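Long-range contacts in putative O-acetylhomoserine (Thiol)-lyase (Campylobacter jejuni, PDB 4OC9), which probably uses pyridoxal 5'-phosphate to transfer the aminocarboxypropyl group of O-acetylhomoserine to a sulfur nucleophile: residues L225-K230 with L253-F258; L92-A96 with K147-F151; N317-L321 with F338-L342. All blocks are in the same frame, centred on the assembly; numbering follows the deposited sequence.

Interaction 1: residues L225-K230 with L253-F258; sequences LNDLLK and LDLPIF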
ATOM      1  N   LEU D 225      -0.738   1.408  35.891  1.00 19.95           N
ATOM      2  CA  LEU D 225       0.625   0.881  36.004  1.00 20.67           C
ATOM      3  C   LEU D 225       1.596   1.890  36.706  1.00 23.23           C
ATOM      4  O   LEU D 225       2.645   1.487  37.253  1.00 25.39           O
ATOM      5  CB  LEU D 225       1.175   0.506  34.636  1.00 19.30           C
ATOM      6  CG  LEU D 225       2.597  -0.073  34.596  1.00 17.49           C
ATOM      7  CD1 LEU D 225       2.703  -1.293  35.487  1.00 18.97           C
ATOM      8  CD2 LEU D 225       2.967  -0.425  33.173  1.00 17.83           C
ATOM      9  N   ASN D 226       1.298   3.196  36.628  1.00 23.45           N
ATOM     10  CA  ASN D 226       2.129   4.224  37.278  1.00 22.03           C
ATOM     11  C   ASN D 226       2.287   3.908  38.758  1.00 23.82           C
ATOM     12  O   ASN D 226       3.388   4.077  39.327  1.00 23.65           O
ATOM     13  CB  ASN D 226       1.521   5.617  37.124  1.00 23.41           C
ATOM     14  CG  ASN D 226       1.622   6.165  35.713  1.00 22.46           C
ATOM     15  OD1 ASN D 226       2.418   5.699  34.896  1.00 25.09           O
ATOM     16  ND2 ASN D 226       0.899   7.224  35.464  1.00 20.31           N
ATOM     17  N   ASP D 227       1.198   3.439  39.380  1.00 22.77           N
ATOM     18  CA  ASP D 227       1.209   3.063  40.815  1.00 23.66           C
ATOM     19  C   ASP D 227       2.397   2.162  41.135  1.00 21.78           C
ATOM     20  O   ASP D 227       3.035   2.298  42.163  1.00 27.23           O
ATOM     21  CB  ASP D 227      -0.092   2.341  41.206  1.00 23.88           C
ATOM     22  CG  ASP D 227      -1.325   3.200  41.026  1.00 25.31           C
ATOM     23  OD1 ASP D 227      -1.186   4.386  40.680  1.00 30.87           O
ATOM     24  OD2 ASP D 227      -2.455   2.701  41.215  1.00 30.07           O
ATOM     25  N   LEU D 228       2.693   1.227  40.245  1.00 22.94           N
ATOM     26  CA  LEU D 228       3.812   0.285  40.430  1.00 23.78           C
ATOM     27  C   LEU D 228       5.186   0.833  40.058  1.00 24.81           C
ATOM     28  O   LEU D 228       6.204   0.405  40.610  1.00 30.26           O
ATOM     29  CB  LEU D 228       3.546  -0.980  39.594  1.00 24.24           C
ATOM     30  CG  LEU D 228       4.594  -2.103  39.597  1.00 24.90           C
ATOM     31  CD1 LEU D 228       4.873  -2.616  41.010  1.00 26.64           C
ATOM     32  CD2 LEU D 228       4.138  -3.256  38.721  1.00 25.60           C
ATOM     33  N   LEU D 229       5.237   1.752  39.096  1.00 25.05           N
ATOM     34  CA  LEU D 229       6.516   2.332  38.651  1.00 21.24           C
ATOM     35  C   LEU D 229       6.946   3.549  39.443  1.00 22.46           C
ATOM     36  O   LEU D 229       8.134   3.712  39.740  1.00 20.88           O
ATOM     37  CB  LEU D 229       6.478   2.666  37.155  1.00 21.01           C
ATOM     38  CG  LEU D 229       6.368   1.471  36.201  1.00 20.13           C
ATOM     39  CD1 LEU D 229       6.201   1.931  34.764  1.00 19.13           C
ATOM     40  CD2 LEU D 229       7.589   0.559  36.329  1.00 19.62           C
ATOM     41  N   LYS D 230       5.997   4.424  39.745  1.00 24.00           N
ATOM     42  CA  LYS D 230       6.310   5.621  40.509  1.00 27.38           C
ATOM     43  C   LYS D 230       6.677   5.284  41.952  1.00 30.16           C
ATOM     44  O   LYS D 230       6.035   4.455  42.582  1.00 31.51           O
ATOM     45  CB  LYS D 230       5.146   6.625  40.474  1.00 26.85           C
ATOM     46  CG  LYS D 230       4.947   7.328  39.142  1.00 27.55           C
ATOM     47  CD  LYS D 230       3.774   8.275  39.237  1.00 27.55           C
ATOM     48  CE  LYS D 230       3.596   9.070  37.967  1.00 32.83           C
ATOM     49  NZ  LYS D 230       2.388   9.936  37.951  1.00 34.90           N
ATOM     50  N   LEU D 253       4.733  13.004  35.829  1.00 33.20           N
ATOM     51  CA  LEU D 253       3.697  13.045  34.792  1.00 30.97           C
ATOM     52  C   LEU D 253       2.419  12.323  35.072  1.00 29.65           C
ATOM     53  O   LEU D 253       2.419  11.226  35.598  1.00 28.45           O
ATOM     54  CB  LEU D 253       4.272  12.468  33.476  1.00 30.51           C
ATOM     55  CG  LEU D 253       5.539  13.115  32.893  1.00 32.63           C
ATOM     56  CD1 LEU D 253       6.011  12.332  31.676  1.00 33.57           C
ATOM     57  CD2 LEU D 253       5.315  14.581  32.545  1.00 31.32           C
ATOM     58  N   ASP D 254       1.322  12.935  34.653  1.00 31.13           N
ATOM     59  CA  ASP D 254       0.030  12.334  34.812  1.00 38.28           C
ATOM     60  C   ASP D 254      -0.307  11.711  33.427  1.00 40.96           C
ATOM     61  O   ASP D 254      -1.212  12.147  32.708  1.00 38.84           O
ATOM     62  CB  ASP D 254      -0.972  13.374  35.258  1.00 41.40           C
ATOM     63  CG  ASP D 254      -2.335  12.775  35.581  1.00 46.00           C
ATOM     64  OD1 ASP D 254      -2.464  11.533  35.678  1.00 53.06           O
ATOM     65  OD2 ASP D 254      -3.282  13.558  35.761  1.00 49.60           O
ATOM     66  N   LEU D 255       0.472  10.689  33.066  1.00 41.61           N
ATOM     67  CA  LEU D 255       0.353   9.966  31.797  1.00 35.97           C
ATOM     68  C   LEU D 255       0.909   8.578  31.972  1.00 28.39           C
ATOM     69  O   LEU D 255       1.673   8.351  32.886  1.00 28.17           O
ATOM     70  CB  LEU D 255       1.226  10.635  30.731  1.00 31.49           C
ATOM     71  CG  LEU D 255       0.956  12.053  30.276  1.00 33.41           C
ATOM     72  CD1 LEU D 255       2.067  12.489  29.335  1.00 34.37           C
ATOM     73  CD2 LEU D 255      -0.408  12.157  29.611  1.00 34.26           C
ATOM     74  N   PRO D 256       0.542   7.648  31.087  1.00 25.55           N
ATOM     75  CA  PRO D 256       1.088   6.296  31.223  1.00 25.09           C
ATOM     76  C   PRO D 256       2.574   6.423  30.942  1.00 24.05           C
ATOM     77  O   PRO D 256       2.998   6.406  29.783  1.00 24.13           O
ATOM     78  CB  PRO D 256       0.351   5.501  30.139  1.00 25.63           C
ATOM     79  CG  PRO D 256      -0.116   6.525  29.163  1.00 25.43           C
ATOM     80  CD  PRO D 256      -0.399   7.760  29.963  1.00 24.79           C
ATOM     81  N   ILE D 257       3.362   6.527  32.002  1.00 21.92           N
ATOM     82  CA  ILE D 257       4.808   6.717  31.856  1.00 23.07           C
ATOM     83  C   ILE D 257       5.580   5.584  31.196  1.00 19.97           C
ATOM     84  O   ILE D 257       6.614   5.821  30.592  1.00 15.33           O
ATOM     85  CB  ILE D 257       5.474   7.148  33.183  1.00 26.97           C
ATOM     86  CG1 ILE D 257       5.509   6.014  34.201  1.00 28.80           C
ATOM     87  CG2 ILE D 257       4.764   8.383  33.736  1.00 27.87           C
ATOM     88  CD1 ILE D 257       6.208   6.407  35.490  1.00 31.14           C
ATOM     89  N   PHE D 258       5.070   4.357  31.300  1.00 19.60           N
ATOM     90  CA  PHE D 258       5.751   3.213  30.677  1.00 17.41           C
ATOM     91  C   PHE D 258       5.712   3.423  29.155  1.00 15.79           C
ATOM     92  O   PHE D 258       6.744   3.349  28.476  1.00 13.23           O
ATOM     93  CB  PHE D 258       5.089   1.894  31.060  1.00 15.54           C
ATOM     94  CG  PHE D 258       5.688   0.693  30.380  1.00 14.96           C
ATOM     95  CD1 PHE D 258       5.252   0.307  29.092  1.00 14.38           C
ATOM     96  CD2 PHE D 258       6.619  -0.091  31.018  1.00 14.00           C
ATOM     97  CE1 PHE D 258       5.768  -0.824  28.473  1.00 13.42           C
ATOM     98  CE2 PHE D 258       7.150  -1.223  30.396  1.00 13.57           C
ATOM     99  CZ  PHE D 258       6.720  -1.586  29.122  1.00 12.95           C
TER
HETATM  100  O   HOH W   1       2.720   3.609  33.133  1.00 11.38           O
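Asn-226 makes two of the three direct hydrogen bonds of this contact, its amide meeting the backbone where helix 257-270 begins. OD1 accepts from the backbone N of Ile-257 at 3.2 Å, N-H...O angle 161°; the donor lies in the amide's carbonyl plane, on a lone pair. The other branch, ND2, donates to Leu-255 O at 2.9 Å. That bond lies close to the Asn-226 amide plane but approaches its acceptor from above, 55° out of the Leu-255 carbonyl plane. Two bonds on opposite branches fix the rotation of the amide. A water donates to Asn-226 OD1 and accepts from Phe-258 N; a side chain of another helix and a water thus take the N-H groups just after the N-cap residue Pro-256. Lys-230, extended beyond CG, reaches past Ile-257 and donates from NZ to Leu-253 O at 2.7 Å.

Apolar contacts follow. Leu-225 CD2 lies 3.8 Å from Phe-258 CB, and Leu-229 CD1 3.9 Å from the same CB, near the plane of the phenyl ring at its edge. Ile-257 CD1 packs 4.0 Å from Lys-230 CG.

Helix 225-229 and the start of helix 257-270 meet at one end of the large sheet, where Leu-225 and Phe-258 touch Val-199, the first residue of strand 199-203, Leu-229 touches Val-177, the first of strand 177-181, and Phe-258 also Glu-221.

Interaction 2: residues L92-A96 with K147-F151; sequences LINLA and KAIFF
In the large cofactor-binding domain, a seven-stranded sheet is packed by helices, and here Leu-92 and Leu-95, from the end of helix 84-93 and the residues after it, meet Lys-147, Ala-148 and Phe-150 of the inner strand 146-152. No hydrogen bond joins the two segments; the contact is van der Waals packing, mostly between apolar groups. The methyl of Ala-148 is the focal point. Leu-95 CD1 approaches Ala-148 CB to 3.8 Å, and Leu-92 CD2 comes to 4.2 Å from that same methyl. Leu-92 CD2 also lies 4.4 Å from Phe-150 CD2, meeting the ring obliquely.

The second patch is at the start of the strand. Lys-147 CB sits 3.3 Å from Leu-95 O, and Ala-96 CB lies 3.9 Å from Lys-147 CB, so the aliphatic root of the lysine lies against the turn that follows the helix. A bend at chi2 (-54°) then takes the chain away from this contact, and NZ donates to Arg-234 O. The turn itself is tied internally: Leu-92 O receives both Leu-95 N at 2.9 Å and Ala-96 N at 2.7 Å, which closes the chain back on the last part of the helix.

Leu-92 and Phe-150 both also touch Ile-179 of the neighbouring strand 177-181, while Ile-149 points to the other side of the sheet, toward helix 164-174. Helices on both sides of a mostly parallel sheet, with strand order 1-7-6-5-4-2-3, are characteristic of the large domain of fold-type I pyridoxal-phosphate enzymes.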
ATOM      1  N   LEU D  92      11.354  -5.183  27.659  1.00 15.14           N
ATOM      2  CA  LEU D  92      12.420  -5.531  28.578  1.00 16.31           C
ATOM      3  C   LEU D  92      13.378  -4.353  28.877  1.00 16.32           C
ATOM      4  O   LEU D  92      13.636  -4.010  30.046  1.00 16.23           O
ATOM      5  CB  LEU D  92      13.182  -6.743  28.034  1.00 18.00           C
ATOM      6  CG  LEU D  92      12.321  -8.023  27.975  1.00 20.70           C
ATOM      7  CD1 LEU D  92      12.988  -9.140  27.180  1.00 21.23           C
ATOM      8  CD2 LEU D  92      11.955  -8.505  29.372  1.00 20.46           C
ATOM      9  N   ILE D  93      13.898  -3.718  27.827  1.00 16.83           N
ATOM     10  CA  ILE D  93      14.827  -2.587  28.024  1.00 16.65           C
ATOM     11  C   ILE D  93      14.153  -1.389  28.650  1.00 15.59           C
ATOM     12  O   ILE D  93      14.844  -0.547  29.195  1.00 16.31           O
ATOM     13  CB  ILE D  93      15.565  -2.147  26.747  1.00 15.77           C
ATOM     14  CG1 ILE D  93      14.558  -1.627  25.706  1.00 17.10           C
ATOM     15  CG2 ILE D  93      16.423  -3.296  26.224  1.00 17.06           C
ATOM     16  CD1 ILE D  93      15.176  -1.202  24.392  1.00 16.11           C
ATOM     17  N   ASN D  94      12.828  -1.307  28.606  1.00 15.74           N
ATOM     18  CA  ASN D  94      12.180  -0.156  29.201  1.00 16.50           C
ATOM     19  C   ASN D  94      12.170  -0.344  30.710  1.00 19.36           C
ATOM     20  O   ASN D  94      11.855   0.580  31.462  1.00 18.41           O
ATOM     21  CB  ASN D  94      10.733  -0.024  28.739  1.00 17.16           C
ATOM     22  CG  ASN D  94      10.172   1.363  28.984  1.00 17.28           C
ATOM     23  OD1 ASN D  94      10.905   2.357  28.913  1.00 16.78           O
ATOM     24  ND2 ASN D  94       8.874   1.456  29.147  1.00 17.42           N
ATOM     25  N   LEU D  95      12.477  -1.569  31.135  1.00 21.84           N
ATOM     26  CA  LEU D  95      12.506  -1.962  32.540  1.00 22.61           C
ATOM     27  C   LEU D  95      13.891  -2.299  33.089  1.00 22.19           C
ATOM     28  O   LEU D  95      14.180  -1.979  34.238  1.00 21.41           O
ATOM     29  CB  LEU D  95      11.619  -3.187  32.735  1.00 23.77           C
ATOM     30  CG  LEU D  95      10.135  -3.001  32.416  1.00 24.73           C
ATOM     31  CD1 LEU D  95       9.397  -4.324  32.452  1.00 23.67           C
ATOM     32  CD2 LEU D  95       9.510  -1.983  33.358  1.00 25.66           C
ATOM     33  N   ALA D  96      14.734  -2.918  32.268  1.00 20.68           N
ATOM     34  CA  ALA D  96      16.076  -3.292  32.688  1.00 21.23           C
ATOM     35  C   ALA D  96      17.160  -2.625  31.853  1.00 26.61           C
ATOM     36  O   ALA D  96      17.003  -2.400  30.648  1.00 24.72           O
ATOM     37  CB  ALA D  96      16.241  -4.791  32.597  1.00 19.45           C
ATOM     38  N   LYS D 147      14.290  -6.916  37.139  1.00 20.13           N
ATOM     39  CA  LYS D 147      13.339  -5.874  36.692  1.00 23.08           C
ATOM     40  C   LYS D 147      12.077  -6.333  35.938  1.00 23.03           C
ATOM     41  O   LYS D 147      11.159  -5.538  35.722  1.00 21.80           O
ATOM     42  CB  LYS D 147      14.086  -4.912  35.791  1.00 22.65           C
ATOM     43  CG  LYS D 147      15.354  -4.388  36.410  1.00 23.39           C
ATOM     44  CD  LYS D 147      15.120  -3.757  37.765  1.00 27.21           C
ATOM     45  CE  LYS D 147      16.394  -3.088  38.243  1.00 33.03           C
ATOM     46  NZ  LYS D 147      16.192  -2.604  39.622  1.00 37.09           N
ATOM     47  N   ALA D 148      12.045  -7.595  35.513  1.00 22.20           N
ATOM     48  CA  ALA D 148      10.882  -8.098  34.791  1.00 20.96           C
ATOM     49  C   ALA D 148      10.758  -9.617  34.861  1.00 20.32           C
ATOM     50  O   ALA D 148      11.752 -10.341  35.015  1.00 20.17           O
ATOM     51  CB  ALA D 148      10.926  -7.652  33.338  1.00 21.87           C
ATOM     52  N   ILE D 149       9.510 -10.062  34.792  1.00 20.11           N
ATOM     53  CA  ILE D 149       9.128 -11.481  34.819  1.00 19.81           C
ATOM     54  C   ILE D 149       8.377 -11.688  33.493  1.00 21.15           C
ATOM     55  O   ILE D 149       7.276 -11.151  33.311  1.00 18.06           O
ATOM     56  CB  ILE D 149       8.274 -11.817  36.025  1.00 19.47           C
ATOM     57  CG1 ILE D 149       9.114 -11.620  37.307  1.00 20.41           C
ATOM     58  CG2 ILE D 149       7.814 -13.249  35.909  1.00 20.03           C
ATOM     59  CD1 ILE D 149       8.366 -11.811  38.610  1.00 21.12           C
ATOM     60  N   PHE D 150       9.017 -12.426  32.576  1.00 19.57           N
ATOM     61  CA  PHE D 150       8.483 -12.658  31.254  1.00 20.02           C
ATOM     62  C   PHE D 150       8.021 -14.058  30.983  1.00 20.89           C
ATOM     63  O   PHE D 150       8.729 -15.012  31.286  1.00 21.06           O
ATOM     64  CB  PHE D 150       9.562 -12.327  30.229  1.00 20.98           C
ATOM     65  CG  PHE D 150       9.072 -12.352  28.806  1.00 20.53           C
ATOM     66  CD1 PHE D 150       9.059 -13.529  28.081  1.00 20.90           C
ATOM     67  CD2 PHE D 150       8.635 -11.187  28.195  1.00 20.55           C
ATOM     68  CE1 PHE D 150       8.589 -13.551  26.787  1.00 18.39           C
ATOM     69  CE2 PHE D 150       8.165 -11.210  26.893  1.00 19.57           C
ATOM     70  CZ  PHE D 150       8.139 -12.396  26.195  1.00 17.49           C
ATOM     71  N   PHE D 151       6.832 -14.161  30.394  1.00 17.13           N
ATOM     72  CA  PHE D 151       6.258 -15.457  30.067  1.00 16.97           C
ATOM     73  C   PHE D 151       5.171 -15.319  29.008  1.00 16.80           C
ATOM     74  O   PHE D 151       4.729 -14.206  28.687  1.00 16.96           O
ATOM     75  CB  PHE D 151       5.616 -16.081  31.296  1.00 16.47           C
ATOM     76  CG  PHE D 151       4.415 -15.338  31.783  1.00 15.03           C
ATOM     77  CD1 PHE D 151       4.552 -14.242  32.595  1.00 15.67           C
ATOM     78  CD2 PHE D 151       3.153 -15.769  31.477  1.00 15.81           C
ATOM     79  CE1 PHE D 151       3.441 -13.579  33.082  1.00 17.05           C
ATOM     80  CE2 PHE D 151       2.028 -15.107  31.953  1.00 16.23           C
ATOM     81  CZ  PHE D 151       2.174 -14.000  32.753  1.00 15.06           C
TER

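Interaction 3: residues N317-L321 with F338-L342; sequences NYPTL and FASGL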
ATOM      1  N   ASN D 317      -0.320 -32.429  21.675  1.00 15.11           N
ATOM      2  CA  ASN D 317      -0.346 -31.314  22.631  1.00 15.58           C
ATOM      3  C   ASN D 317      -1.353 -30.263  22.274  1.00 14.73           C
ATOM      4  O   ASN D 317      -1.101 -29.454  21.367  1.00 19.59           O
ATOM      5  CB  ASN D 317       0.934 -30.562  22.692  1.00 16.99           C
ATOM      6  CG  ASN D 317       1.982 -31.218  23.490  1.00 19.47           C
ATOM      7  OD1 ASN D 317       1.735 -32.081  24.337  1.00 25.02           O
ATOM      8  ND2 ASN D 317       3.163 -30.698  23.340  1.00 21.95           N
ATOM      9  N   TYR D 318      -2.501 -30.281  22.928  1.00 12.98           N
ATOM     10  CA  TYR D 318      -3.541 -29.275  22.670  1.00 13.09           C
ATOM     11  C   TYR D 318      -4.400 -29.248  23.948  1.00 13.98           C
ATOM     12  O   TYR D 318      -4.853 -30.261  24.419  1.00 13.90           O
ATOM     13  CB  TYR D 318      -4.302 -29.533  21.359  1.00 11.75           C
ATOM     14  CG  TYR D 318      -5.163 -28.394  20.937  1.00 10.51           C
ATOM     15  CD1 TYR D 318      -4.612 -27.266  20.358  1.00  9.69           C
ATOM     16  CD2 TYR D 318      -6.533 -28.459  21.051  1.00 10.63           C
ATOM     17  CE1 TYR D 318      -5.401 -26.212  19.957  1.00  8.93           C
ATOM     18  CE2 TYR D 318      -7.338 -27.405  20.656  1.00  9.99           C
ATOM     19  CZ  TYR D 318      -6.758 -26.275  20.107  1.00  9.47           C
ATOM     20  OH  TYR D 318      -7.592 -25.226  19.712  1.00  8.38           O
ATOM     21  N   PRO D 319      -4.620 -28.067  24.509  1.00 16.79           N
ATOM     22  CA  PRO D 319      -5.344 -27.917  25.767  1.00 15.77           C
ATOM     23  C   PRO D 319      -6.774 -28.419  25.891  1.00 15.01           C
ATOM     24  O   PRO D 319      -7.201 -28.682  26.996  1.00 13.44           O
ATOM     25  CB  PRO D 319      -5.305 -26.392  26.004  1.00 17.24           C
ATOM     26  CG  PRO D 319      -4.307 -25.851  25.044  1.00 17.16           C
ATOM     27  CD  PRO D 319      -4.403 -26.757  23.863  1.00 16.62           C
ATOM     28  N   THR D 320      -7.503 -28.566  24.788  1.00 15.05           N
ATOM     29  CA  THR D 320      -8.859 -29.040  24.871  1.00 13.27           C
ATOM     30  C   THR D 320      -8.890 -30.547  25.162  1.00 14.65           C
ATOM     31  O   THR D 320      -9.937 -31.075  25.556  1.00 12.41           O
ATOM     32  CB  THR D 320      -9.649 -28.783  23.585  1.00 13.69           C
ATOM     33  OG1 THR D 320      -9.086 -29.544  22.510  1.00 13.38           O
ATOM     34  CG2 THR D 320      -9.676 -27.340  23.255  1.00 13.97           C
ATOM     35  N   LEU D 321      -7.776 -31.250  24.940  1.00 14.39           N
ATOM     36  CA  LEU D 321      -7.727 -32.682  25.203  1.00 15.11           C
ATOM     37  C   LEU D 321      -7.711 -32.897  26.730  1.00 17.63           C
ATOM     38  O   LEU D 321      -6.799 -32.441  27.412  1.00 19.80           O
ATOM     39  CB  LEU D 321      -6.510 -33.314  24.536  1.00 14.46           C
ATOM     40  CG  LEU D 321      -6.481 -33.307  23.011  1.00 13.41           C
ATOM     41  CD1 LEU D 321      -5.156 -33.824  22.460  1.00 14.09           C
ATOM     42  CD2 LEU D 321      -7.624 -34.112  22.457  1.00 12.71           C
ATOM     43  N   PHE D 338     -12.211 -22.009  23.731  1.00 15.90           N
ATOM     44  CA  PHE D 338     -11.493 -22.083  22.462  1.00 14.82           C
ATOM     45  C   PHE D 338     -10.049 -21.949  22.869  1.00 14.68           C
ATOM     46  O   PHE D 338      -9.723 -21.128  23.698  1.00 17.41           O
ATOM     47  CB  PHE D 338     -11.884 -20.996  21.462  1.00 14.73           C
ATOM     48  CG  PHE D 338     -13.305 -21.094  20.942  1.00 15.41           C
ATOM     49  CD1 PHE D 338     -13.684 -22.149  20.134  1.00 14.69           C
ATOM     50  CD2 PHE D 338     -14.194 -20.042  21.115  1.00 15.87           C
ATOM     51  CE1 PHE D 338     -14.963 -22.242  19.638  1.00 14.97           C
ATOM     52  CE2 PHE D 338     -15.468 -20.104  20.590  1.00 15.71           C
ATOM     53  CZ  PHE D 338     -15.855 -21.208  19.855  1.00 15.71           C
ATOM     54  N   ALA D 339      -9.178 -22.745  22.275  1.00 14.60           N
ATOM     55  CA  ALA D 339      -7.762 -22.735  22.628  1.00 13.92           C
ATOM     56  C   ALA D 339      -6.777 -22.287  21.541  1.00 14.00           C
ATOM     57  O   ALA D 339      -5.582 -22.611  21.569  1.00 13.59           O
ATOM     58  CB  ALA D 339      -7.394 -24.116  23.098  1.00 13.99           C
ATOM     59  N   SER D 340      -7.292 -21.566  20.562  1.00 15.29           N
ATOM     60  CA  SER D 340      -6.496 -21.034  19.434  1.00 15.09           C
ATOM     61  C   SER D 340      -6.089 -22.103  18.410  1.00 14.38           C
ATOM     62  O   SER D 340      -6.501 -23.252  18.501  1.00 18.36           O
ATOM     63  CB  SER D 340      -5.321 -20.218  19.924  1.00 15.90           C
ATOM     64  OG  SER D 340      -4.736 -19.524  18.844  1.00 17.69           O
ATOM     65  N   GLY D 341      -5.291 -21.712  17.428  1.00 14.39           N
ATOM     66  CA  GLY D 341      -4.895 -22.626  16.348  1.00 13.82           C
ATOM     67  C   GLY D 341      -3.546 -23.255  16.293  1.00 14.09           C
ATOM     68  O   GLY D 341      -3.163 -23.785  15.259  1.00 14.56           O
ATOM     69  N   LEU D 342      -2.807 -23.197  17.390  1.00 14.34           N
ATOM     70  CA  LEU D 342      -1.491 -23.803  17.403  1.00 14.92           C
ATOM     71  C   LEU D 342      -1.525 -25.122  18.150  1.00 15.52           C
ATOM     72  O   LEU D 342      -2.184 -25.247  19.182  1.00 15.12           O
ATOM     73  CB  LEU D 342      -0.517 -22.918  18.146  1.00 16.76           C
ATOM     74  CG  LEU D 342       0.931 -23.357  18.007  1.00 18.17           C
ATOM     75  CD1 LEU D 342       1.346 -23.146  16.540  1.00 19.01           C
ATOM     76  CD2 LEU D 342       1.805 -22.521  18.900  1.00 19.12           C
TER
HETATM   77  O   HOH W   2     -10.139 -25.044  20.744  1.00  4.06           O
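With chi1 at -168°, Tyr-318 swings its ring to the side opposite its own backbone nitrogen and sends OH across to the loop 338-342. Thr-320 is turned so that CG2, rather than OG1, faces that loop, while OG1 stays at the edge of the Tyr-318 ring, in its plane. The phenol is the main link. OH donates to Ser-340 O at 2.6 Å, in the carbonyl plane, with a C=O...O angle of 154°. The same OH accepts from a water at 2.8 Å, and that water in turn accepts from Ala-339 N at 2.9 Å; the hydroxyl thus has one direct and one water-mediated hold on successive residues of the loop. Further back along the ring edge, CD1 of Tyr-318 lies 3.4 Å from Leu-342 O, so two carbonyl oxygens line this rim.

These segments are the loops that flank helix 327-333 in the connection between the antiparallel neighbours 315-317 and 342-346 of the smaller, five-stranded sheet, which belongs to the smaller C-terminal domain, as in fold-type I pyridoxal-phosphate enzymes. The first contains a type I beta turn from Tyr-318 to Leu-321, closed by Leu-321 N donating to Tyr-318 O at 3.1 Å. The turn gathers three side chains round the methyl of Ala-339: CZ of Tyr-318 is 3.7 Å from Ala-339 CB, and Pro-319 CG and Thr-320 CG2 each lie 4.0 Å from it. Pro-319 CD also rests over one face of the Tyr-318 ring, offset toward its rim.

Phe-330 of helix 327-333 packs on Pro-319, Thr-320 and Ala-339. Ser-340 directs OG to Val-184 O and touches Tyr-207, the residue following Lys-206, the lysine that carries the cofactor.

Interactions 1 and 2 are neighbours in the large domain, their centres about 16 Å apart, and they touch: Asn-94 ND2 probably donates to Phe-258 O at 2.9 Å, and Leu-95 CD2 packs 3.9 Å from Phe-258 CE2. Leu-95 and Leu-229 both reach Val-177, so both meet the start of strand 177-181. Interaction 1 is only partly buried and pairs polar side chains bonded to backbone groups with a buried apolar patch; interaction 2 is wholly buried, has no hydrogen bond between its segments and is mostly apolar packing. Interaction 3 belongs to the other sheet, on the opposite side of the chain's centre, about 28 Å from interaction 2 between centres. Though buried, it combines one phenol bond and a water with methyl packing.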